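Local coordinates for putative cell adhesion protein (Bacteroides fragilis, PDB 4H40) that probably serves in cell adhesion as a fimbrillin-like component of a bacterial pilus, at residues 138-144 / 177-183; 55-60 / 117-123; 203-209 / 266-272. All coordinates share one frame; numbering follows the deposited sequence.

Contact 1: 138-144 / 177-183; sequences EYLLATD and IINQTAR
Leu141 and Asn179 face each other in a short antiparallel beta bridge of the fimbrillin-like fold. Ala142 and Ile178 form the adjoining hydrogen-bonded pair. Ala142 N gives a bond to Ile178 O, and Ile178 N returns one to Ala142 O. Beyond them Gln180 N reaches Leu140 O at 2.8 Å.

The Gln180 side chain runs back along the neighbouring segment. Its CB lies by Leu140 O and the CD2 methyl of Leu140. Gln180 CG sits 3.8 Å from Ala142 CB, which CD also passes. The chain bends at chi2 (-49°), which turns the amide toward Asp144. Gln180 NE2 gives one bond to Asp144 OD2 at 2.9 Å, met on the anti side, 28° out of the carboxylate plane. Gln180 NE2 also bonds Ile178 O at 3.0 Å, from above the carbonyl plane, on the face opposite Ala142 N. Gln180 OE1 lies 3.3 Å from Asp144 OD2, two acceptors that do not bond. Asp144 OD1 forms a salt bridge with Arg146.

At the far end Arg183 CG meets the edge of the Tyr139 ring, whose OH bonds to His254. A water accepts from Leu140 N and Thr181 N and donates to Asn179 OD1 at 2.7 Å.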
# COMPACT_ATOMS: atom_id res chain seq x y z
N GLU B 138 -3.61 14.64 18.80
CA GLU B 138 -2.76 15.00 19.92
C GLU B 138 -1.79 13.89 20.30
O GLU B 138 -2.07 12.71 20.09
CB GLU B 138 -3.57 15.42 21.14
CG GLU B 138 -4.42 14.34 21.75
CD GLU B 138 -5.24 14.88 22.90
OE1 GLU B 138 -4.62 15.29 23.91
OE2 GLU B 138 -6.49 14.99 22.76
N TYR B 139 -0.63 14.29 20.84
CA TYR B 139 0.38 13.37 21.34
C TYR B 139 0.37 13.39 22.83
O TYR B 139 0.09 14.43 23.41
CB TYR B 139 1.79 13.72 20.82
CG TYR B 139 1.90 13.73 19.32
CD1 TYR B 139 1.79 12.56 18.58
CD2 TYR B 139 2.12 14.92 18.63
CE1 TYR B 139 1.89 12.57 17.19
CE2 TYR B 139 2.26 14.94 17.24
CZ TYR B 139 2.12 13.76 16.53
OH TYR B 139 2.20 13.79 15.17
N LEU B 140 0.64 12.22 23.45
CA LEU B 140 0.76 12.10 24.89
C LEU B 140 1.85 11.13 25.23
O LEU B 140 1.78 9.94 24.93
CB LEU B 140 -0.54 11.72 25.62
CG LEU B 140 -0.37 11.55 27.14
CD1 LEU B 140 -0.57 12.86 27.90
CD2 LEU B 140 -1.23 10.44 27.67
N LEU B 141 2.89 11.68 25.85
CA LEU B 141 4.01 10.92 26.37
C LEU B 141 3.68 10.62 27.80
O LEU B 141 3.13 11.47 28.49
CB LEU B 141 5.31 11.71 26.27
CG LEU B 141 5.89 12.01 24.89
CD1 LEU B 141 7.12 12.85 25.04
CD2 LEU B 141 6.28 10.74 24.17
N ALA B 142 3.95 9.40 28.24
CA ALA B 142 3.62 9.01 29.60
C ALA B 142 4.40 7.77 30.03
O ALA B 142 5.16 7.18 29.24
CB ALA B 142 2.12 8.71 29.70
N THR B 143 4.20 7.39 31.28
CA THR B 143 4.69 6.17 31.92
C THR B 143 4.01 5.00 31.21
O THR B 143 2.80 5.04 30.97
CB THR B 143 4.32 6.25 33.42
OG1 THR B 143 4.95 7.39 34.01
CG2 THR B 143 4.70 5.00 34.18
N ASP B 144 4.77 3.97 30.85
CA ASP B 144 4.20 2.80 30.18
C ASP B 144 4.65 1.55 30.87
O ASP B 144 5.85 1.27 30.93
CB ASP B 144 4.60 2.78 28.70
CG ASP B 144 3.55 2.21 27.79
OD1 ASP B 144 3.17 1.04 27.99
OD2 ASP B 144 3.12 2.92 26.87
N ILE B 177 9.91 8.51 29.19
CA ILE B 177 8.49 8.35 28.87
C ILE B 177 8.37 7.98 27.37
O ILE B 177 9.33 8.07 26.62
CB ILE B 177 7.64 9.57 29.32
CG1 ILE B 177 8.13 10.91 28.71
CG2 ILE B 177 7.56 9.62 30.86
CD1 ILE B 177 7.39 12.21 29.24
N ILE B 178 7.23 7.49 26.96
CA ILE B 178 7.01 6.99 25.61
C ILE B 178 5.59 7.34 25.20
O ILE B 178 4.74 7.60 26.07
CB ILE B 178 7.32 5.45 25.59
CG1 ILE B 178 7.35 4.84 24.18
CG2 ILE B 178 6.47 4.66 26.61
CD1 ILE B 178 8.15 3.60 24.06
N ASN B 179 5.34 7.38 23.89
CA ASN B 179 4.06 7.75 23.26
C ASN B 179 2.94 6.77 23.53
O ASN B 179 3.11 5.55 23.38
CB ASN B 179 4.24 7.88 21.76
CG ASN B 179 4.84 9.18 21.37
OD1 ASN B 179 4.19 10.24 21.45
ND2 ASN B 179 6.12 9.13 21.03
N GLN B 180 1.78 7.33 23.84
CA GLN B 180 0.56 6.57 24.12
C GLN B 180 -0.32 6.48 22.90
O GLN B 180 -1.21 5.62 22.87
CB GLN B 180 -0.21 7.21 25.30
CG GLN B 180 0.58 7.20 26.61
CD GLN B 180 1.18 5.85 26.93
OE1 GLN B 180 0.47 4.89 27.24
NE2 GLN B 180 2.48 5.72 26.76
N THR B 181 -0.04 7.30 21.89
CA THR B 181 -0.82 7.33 20.66
C THR B 181 0.02 6.92 19.45
O THR B 181 1.25 6.87 19.50
CB THR B 181 -1.43 8.74 20.40
OG1 THR B 181 -0.43 9.61 19.94
CG2 THR B 181 -2.06 9.34 21.59
N ALA B 182 -0.67 6.69 18.33
CA ALA B 182 -0.02 6.45 17.07
C ALA B 182 0.24 7.80 16.44
O ALA B 182 -0.30 8.82 16.89
CB ALA B 182 -0.93 5.60 16.18
N ARG B 183 1.06 7.83 15.40
CA ARG B 183 1.38 9.04 14.66
C ARG B 183 1.27 8.77 13.18
O ARG B 183 1.71 7.72 12.71
CB ARG B 183 2.80 9.51 15.02
CG ARG B 183 3.21 10.76 14.27
CD ARG B 183 4.58 11.22 14.68
NE ARG B 183 5.24 11.91 13.58
CZ ARG B 183 5.70 13.15 13.65
NH1 ARG B 183 5.60 13.84 14.78
NH2 ARG B 183 6.29 13.70 12.60
O HOH W 1 1.58 9.88 21.78
O HOH W 2 3.77 2.98 24.04

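Contact 2: 55-60 / 117-123; sequences STIRLV and FRILSPA
Strands 56-60 and 117-121 run antiparallel at 156°, their axes 4.6 Å apart at closest approach, with Arg58-Leu120 and Val60-Arg118 as hydrogen-bonded pairs and Leu59-Ile119 as the non-hydrogen-bonded pair between them. Each of the two hydrogen-bonded pairs exchanges two N-H to O bonds.

Ile57, Leu59 and Ile119 form an apolar patch. The CD1 methyl of Leu59 lies beside Ile119 CD1, and the two side chains point the same way. Ile119 CD1 also sits at the edge of the Phe117 ring, in its plane. Ile57 CD1 touches Ile119 CG2 at 3.9 Å. On the face of Arg58 and Val60, the Val60 and Leu120 side chains cross, with Val60 CG2 on Leu120 CD1.

This pair belongs to the beta-rich fimbrillin-like fold. Strand 56-62 also pairs with strand 74-79, and strand 113-121 with strands 141-142 and 153-157.

The strand ends at Ser121, and a cis peptide bond leads to Pro122. Side chains take over from the regular ladder here. With chi1 at -177° Ser121 OG swings away from the backbone N and gives a hydrogen bond to Thr56 O at 2.6 Å. Thr56 OG1 accepts a nearly straight bond from Ala123 N at 2.9 Å, and is also bonded to Gly98 O.

Arg58 bends at chi3 and curls over Ala123. Arg58 CB packs on Ala123 CB at 3.8 Å. NE bonds to Lys124 O and NH1 to Ser73 OG. Arg58 NH2 gives a longer bond, 3.3 Å, to Ala123 O, from above the carbonyl plane.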
# COMPACT_ATOMS: atom_id res chain seq x y z
N SER B 55 7.98 22.12 26.54
CA SER B 55 6.97 21.12 26.85
C SER B 55 6.76 21.05 28.36
O SER B 55 7.58 21.56 29.12
CB SER B 55 7.35 19.75 26.29
OG SER B 55 8.43 19.15 27.00
N THR B 56 5.63 20.49 28.78
CA THR B 56 5.33 20.38 30.21
C THR B 56 5.19 18.93 30.59
O THR B 56 4.82 18.10 29.74
CB THR B 56 4.05 21.16 30.60
OG1 THR B 56 2.91 20.63 29.90
CG2 THR B 56 4.17 22.66 30.38
N ILE B 57 5.51 18.61 31.85
CA ILE B 57 5.34 17.27 32.39
C ILE B 57 4.53 17.39 33.67
O ILE B 57 4.69 18.37 34.39
CB ILE B 57 6.67 16.46 32.62
CG1 ILE B 57 7.52 16.98 33.76
CG2 ILE B 57 7.51 16.29 31.36
CD1 ILE B 57 7.58 16.02 34.87
N ARG B 58 3.64 16.43 33.92
CA ARG B 58 2.88 16.31 35.16
C ARG B 58 3.41 15.15 35.99
O ARG B 58 3.50 14.02 35.51
CB ARG B 58 1.37 16.12 34.94
CG ARG B 58 0.63 15.73 36.24
CD ARG B 58 -0.88 15.76 36.14
NE ARG B 58 -1.37 17.05 35.66
CZ ARG B 58 -1.66 18.09 36.43
NH1 ARG B 58 -1.54 18.01 37.75
NH2 ARG B 58 -2.09 19.22 35.89
N LEU B 59 3.73 15.42 37.24
CA LEU B 59 4.17 14.40 38.16
C LEU B 59 2.94 13.99 38.97
O LEU B 59 2.35 14.84 39.63
CB LEU B 59 5.29 15.00 39.03
CG LEU B 59 6.16 14.07 39.86
CD1 LEU B 59 7.07 13.23 38.99
CD2 LEU B 59 7.04 14.88 40.76
N VAL B 60 2.47 12.73 38.79
CA VAL B 60 1.30 12.11 39.45
C VAL B 60 1.84 11.25 40.60
O VAL B 60 2.61 10.32 40.34
CB VAL B 60 0.39 11.28 38.48
CG1 VAL B 60 -0.89 10.80 39.17
CG2 VAL B 60 0.06 12.04 37.19
N PHE B 117 5.10 6.92 41.39
CA PHE B 117 4.88 8.12 40.60
C PHE B 117 4.81 7.79 39.12
O PHE B 117 5.50 6.90 38.62
CB PHE B 117 5.91 9.25 40.91
CG PHE B 117 7.35 8.96 40.59
CD1 PHE B 117 8.17 8.32 41.52
CD2 PHE B 117 7.91 9.34 39.37
CE1 PHE B 117 9.51 8.02 41.21
CE2 PHE B 117 9.25 9.04 39.07
CZ PHE B 117 10.04 8.39 39.99
N ARG B 118 3.92 8.51 38.43
CA ARG B 118 3.70 8.42 37.00
C ARG B 118 3.89 9.79 36.39
O ARG B 118 3.80 10.81 37.09
CB ARG B 118 2.30 7.86 36.67
CG ARG B 118 2.03 6.50 37.26
CD ARG B 118 0.97 5.76 36.49
NE ARG B 118 1.33 4.35 36.42
CZ ARG B 118 1.38 3.62 35.32
NH1 ARG B 118 1.03 4.14 34.15
NH2 ARG B 118 1.76 2.36 35.36
N ILE B 119 4.21 9.82 35.08
CA ILE B 119 4.45 11.06 34.33
C ILE B 119 3.55 11.09 33.14
O ILE B 119 3.27 10.05 32.53
CB ILE B 119 5.95 11.23 33.87
CG1 ILE B 119 7.01 10.65 34.84
CG2 ILE B 119 6.27 12.66 33.40
CD1 ILE B 119 7.14 11.32 36.14
N LEU B 120 3.14 12.31 32.78
CA LEU B 120 2.34 12.66 31.60
C LEU B 120 2.95 13.88 30.96
O LEU B 120 3.41 14.78 31.68
CB LEU B 120 0.88 12.95 31.97
CG LEU B 120 0.08 11.83 32.59
CD1 LEU B 120 -0.97 12.38 33.47
CD2 LEU B 120 -0.55 10.94 31.54
N SER B 121 2.94 13.94 29.63
CA SER B 121 3.42 15.11 28.90
C SER B 121 2.63 15.22 27.61
O SER B 121 2.64 14.27 26.82
CB SER B 121 4.93 15.05 28.64
OG SER B 121 5.35 16.25 28.00
N PRO B 122 1.85 16.31 27.39
CA PRO B 122 1.70 17.53 28.23
C PRO B 122 1.12 17.28 29.63
O PRO B 122 0.51 16.24 29.87
CB PRO B 122 0.72 18.40 27.40
CG PRO B 122 0.89 17.92 26.00
CD PRO B 122 1.07 16.44 26.14
N ALA B 123 1.31 18.26 30.54
CA ALA B 123 0.84 18.19 31.93
C ALA B 123 -0.69 18.33 32.01
O ALA B 123 -1.21 19.21 32.72
CB ALA B 123 1.53 19.26 32.78

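Contact 3: 203-209 / 266-272; sequences GIEISGI and SISVLLN
The two inner strands of a four-stranded antiparallel beta-sheet meet here, with Ile204 opposite Leu271 and Ile206 opposite Val269 in non-hydrogen-bonded pairs. The sheet order is 237-240, 197-207, 266-275, 278-287. Its apolar face packs on Met184, Phe186 and Val188 of strand 177-190, consistent with a beta-sandwich of the transthyretin clan.

The segments 203-207 and 266-272 run at 169° to each other. Glu205 and Leu270 exchange two backbone bonds, the one from Leu270 N to Glu205 O being 2.8 Å long. Ser207 N bonds to Ser268 O, while the return bond from Ser268 N to Ser207 O is weak.

On the apolar face, the side chains of Ile204 and Leu271 lie alongside each other, with Ile204 CG1 4.0 Å from Leu271 CG. The CG2 branch of Ile204 turns the other way, to Val269 CG1 at 3.9 Å. Ile206 CG2 meets Ile267 CG2 obliquely. The CD1 methyl of Ile267 reaches Ile209 CG2, the two side chains crossing at about a right angle.

The other face carries Glu205, Ser207, Ser268 and Leu270. Glu205 OE2 forms a salt bridge with Arg239, and a water donates to its OE1.

At the end of the pair Asn272 grips one carbonyl twice. Asn272 N, in the backbone, gives a bond to Gly203 O at 3.0 Å. CG lies beside that N (chi1 -57°), which lets Asn272 ND2 meet Gly203 O too, at 2.7 Å, from the opposite face of the carbonyl plane.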
# COMPACT_ATOMS: atom_id res chain seq x y z
N GLY B 203 -7.02 21.63 4.88
CA GLY B 203 -5.86 20.77 5.13
C GLY B 203 -6.04 19.30 4.81
O GLY B 203 -6.71 18.94 3.83
N ILE B 204 -5.47 18.44 5.65
CA ILE B 204 -5.56 16.98 5.50
C ILE B 204 -6.53 16.42 6.54
O ILE B 204 -6.31 16.58 7.74
CB ILE B 204 -4.14 16.33 5.60
CG1 ILE B 204 -3.24 16.81 4.45
CG2 ILE B 204 -4.23 14.78 5.66
CD1 ILE B 204 -1.85 16.70 4.73
N GLU B 205 -7.61 15.80 6.07
CA GLU B 205 -8.62 15.19 6.92
C GLU B 205 -8.53 13.65 6.84
O GLU B 205 -8.66 13.05 5.77
CB GLU B 205 -10.01 15.70 6.58
CG GLU B 205 -11.06 15.21 7.56
CD GLU B 205 -12.36 15.99 7.54
OE1 GLU B 205 -12.90 16.25 6.44
OE2 GLU B 205 -12.85 16.33 8.65
N ILE B 206 -8.24 13.05 7.99
CA ILE B 206 -8.16 11.62 8.23
C ILE B 206 -9.53 11.22 8.83
O ILE B 206 -10.00 11.87 9.75
CB ILE B 206 -6.94 11.31 9.13
CG1 ILE B 206 -5.64 11.94 8.54
CG2 ILE B 206 -6.78 9.80 9.38
CD1 ILE B 206 -4.42 11.81 9.37
N SER B 207 -10.19 10.24 8.23
CA SER B 207 -11.54 9.77 8.60
C SER B 207 -11.57 8.27 8.79
O SER B 207 -10.81 7.55 8.15
CB SER B 207 -12.54 10.16 7.51
OG SER B 207 -12.99 11.50 7.62
N GLY B 208 -12.48 7.81 9.64
CA GLY B 208 -12.68 6.40 9.94
C GLY B 208 -11.73 5.87 10.99
O GLY B 208 -11.29 4.72 10.93
N ILE B 209 -11.41 6.71 11.97
CA ILE B 209 -10.48 6.34 13.04
C ILE B 209 -11.27 6.14 14.36
O ILE B 209 -12.49 6.31 14.38
CB ILE B 209 -9.32 7.37 13.13
CG1 ILE B 209 -9.81 8.82 12.90
CG2 ILE B 209 -8.25 6.99 12.14
CD1 ILE B 209 -8.98 9.90 13.53
N SER B 266 -11.86 0.78 6.18
CA SER B 266 -11.03 1.75 5.48
C SER B 266 -10.85 3.03 6.29
O SER B 266 -11.77 3.47 6.99
CB SER B 266 -11.62 2.11 4.12
OG SER B 266 -11.75 0.95 3.34
N ILE B 267 -9.66 3.62 6.18
CA ILE B 267 -9.30 4.93 6.72
C ILE B 267 -9.10 5.81 5.48
O ILE B 267 -8.21 5.52 4.68
CB ILE B 267 -8.04 4.89 7.65
CG1 ILE B 267 -8.38 4.20 9.00
CG2 ILE B 267 -7.48 6.31 7.90
CD1 ILE B 267 -7.18 3.72 9.78
N SER B 268 -9.97 6.82 5.26
CA SER B 268 -9.80 7.75 4.15
C SER B 268 -8.97 8.95 4.62
O SER B 268 -9.06 9.38 5.77
CB SER B 268 -11.13 8.20 3.56
OG SER B 268 -11.62 9.41 4.12
N VAL B 269 -8.11 9.43 3.72
CA VAL B 269 -7.21 10.56 3.90
C VAL B 269 -7.50 11.54 2.75
O VAL B 269 -7.21 11.24 1.59
CB VAL B 269 -5.72 10.12 3.96
CG1 VAL B 269 -4.80 11.32 4.03
CG2 VAL B 269 -5.47 9.21 5.15
N LEU B 270 -8.12 12.70 3.07
CA LEU B 270 -8.40 13.73 2.08
C LEU B 270 -7.40 14.87 2.17
O LEU B 270 -7.37 15.57 3.17
CB LEU B 270 -9.81 14.30 2.24
CG LEU B 270 -10.98 13.57 1.70
CD1 LEU B 270 -12.22 14.35 2.00
CD2 LEU B 270 -10.86 13.39 0.21
N LEU B 271 -6.65 15.09 1.10
CA LEU B 271 -5.67 16.16 1.05
C LEU B 271 -6.24 17.30 0.25
O LEU B 271 -6.56 17.11 -0.91
CB LEU B 271 -4.35 15.66 0.44
CG LEU B 271 -3.68 14.49 1.17
CD1 LEU B 271 -4.14 13.15 0.61
CD2 LEU B 271 -2.20 14.58 1.07
N ASN B 272 -6.44 18.46 0.89
CA ASN B 272 -6.94 19.68 0.28
C ASN B 272 -5.76 20.59 0.08
O ASN B 272 -5.22 21.13 1.05
CB ASN B 272 -8.01 20.31 1.14
CG ASN B 272 -9.15 19.38 1.43
OD1 ASN B 272 -10.05 19.22 0.63
ND2 ASN B 272 -9.12 18.73 2.57
O HOH W 3 -12.00 17.69 4.05
O HOH W 4 -13.46 2.61 9.61

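How the contacts relate
Contacts 1 and 2 are neighbours, with centres 11 Å apart. Strand 113-121 lies between the two: it pairs with 56-62 in contact 2 and with 141-142 of contact 1. Leu141 O and Ser121 N are 2.7 Å apart, a probable hydrogen bond. Thr143 OG1 lies 2.8 Å from Ile119 N, probably another. Contact 3 stands apart, in the four-stranded sheet. Its centre is 22 Å from that of contact 1 and 30 Å from that of contact 2, on the opposite side of the chain's centre from contact 2. Strand 177-190 connects the regions: its first part lies in contact 1, and its later residues Met184, Phe186 and Val188 pack against contact 3.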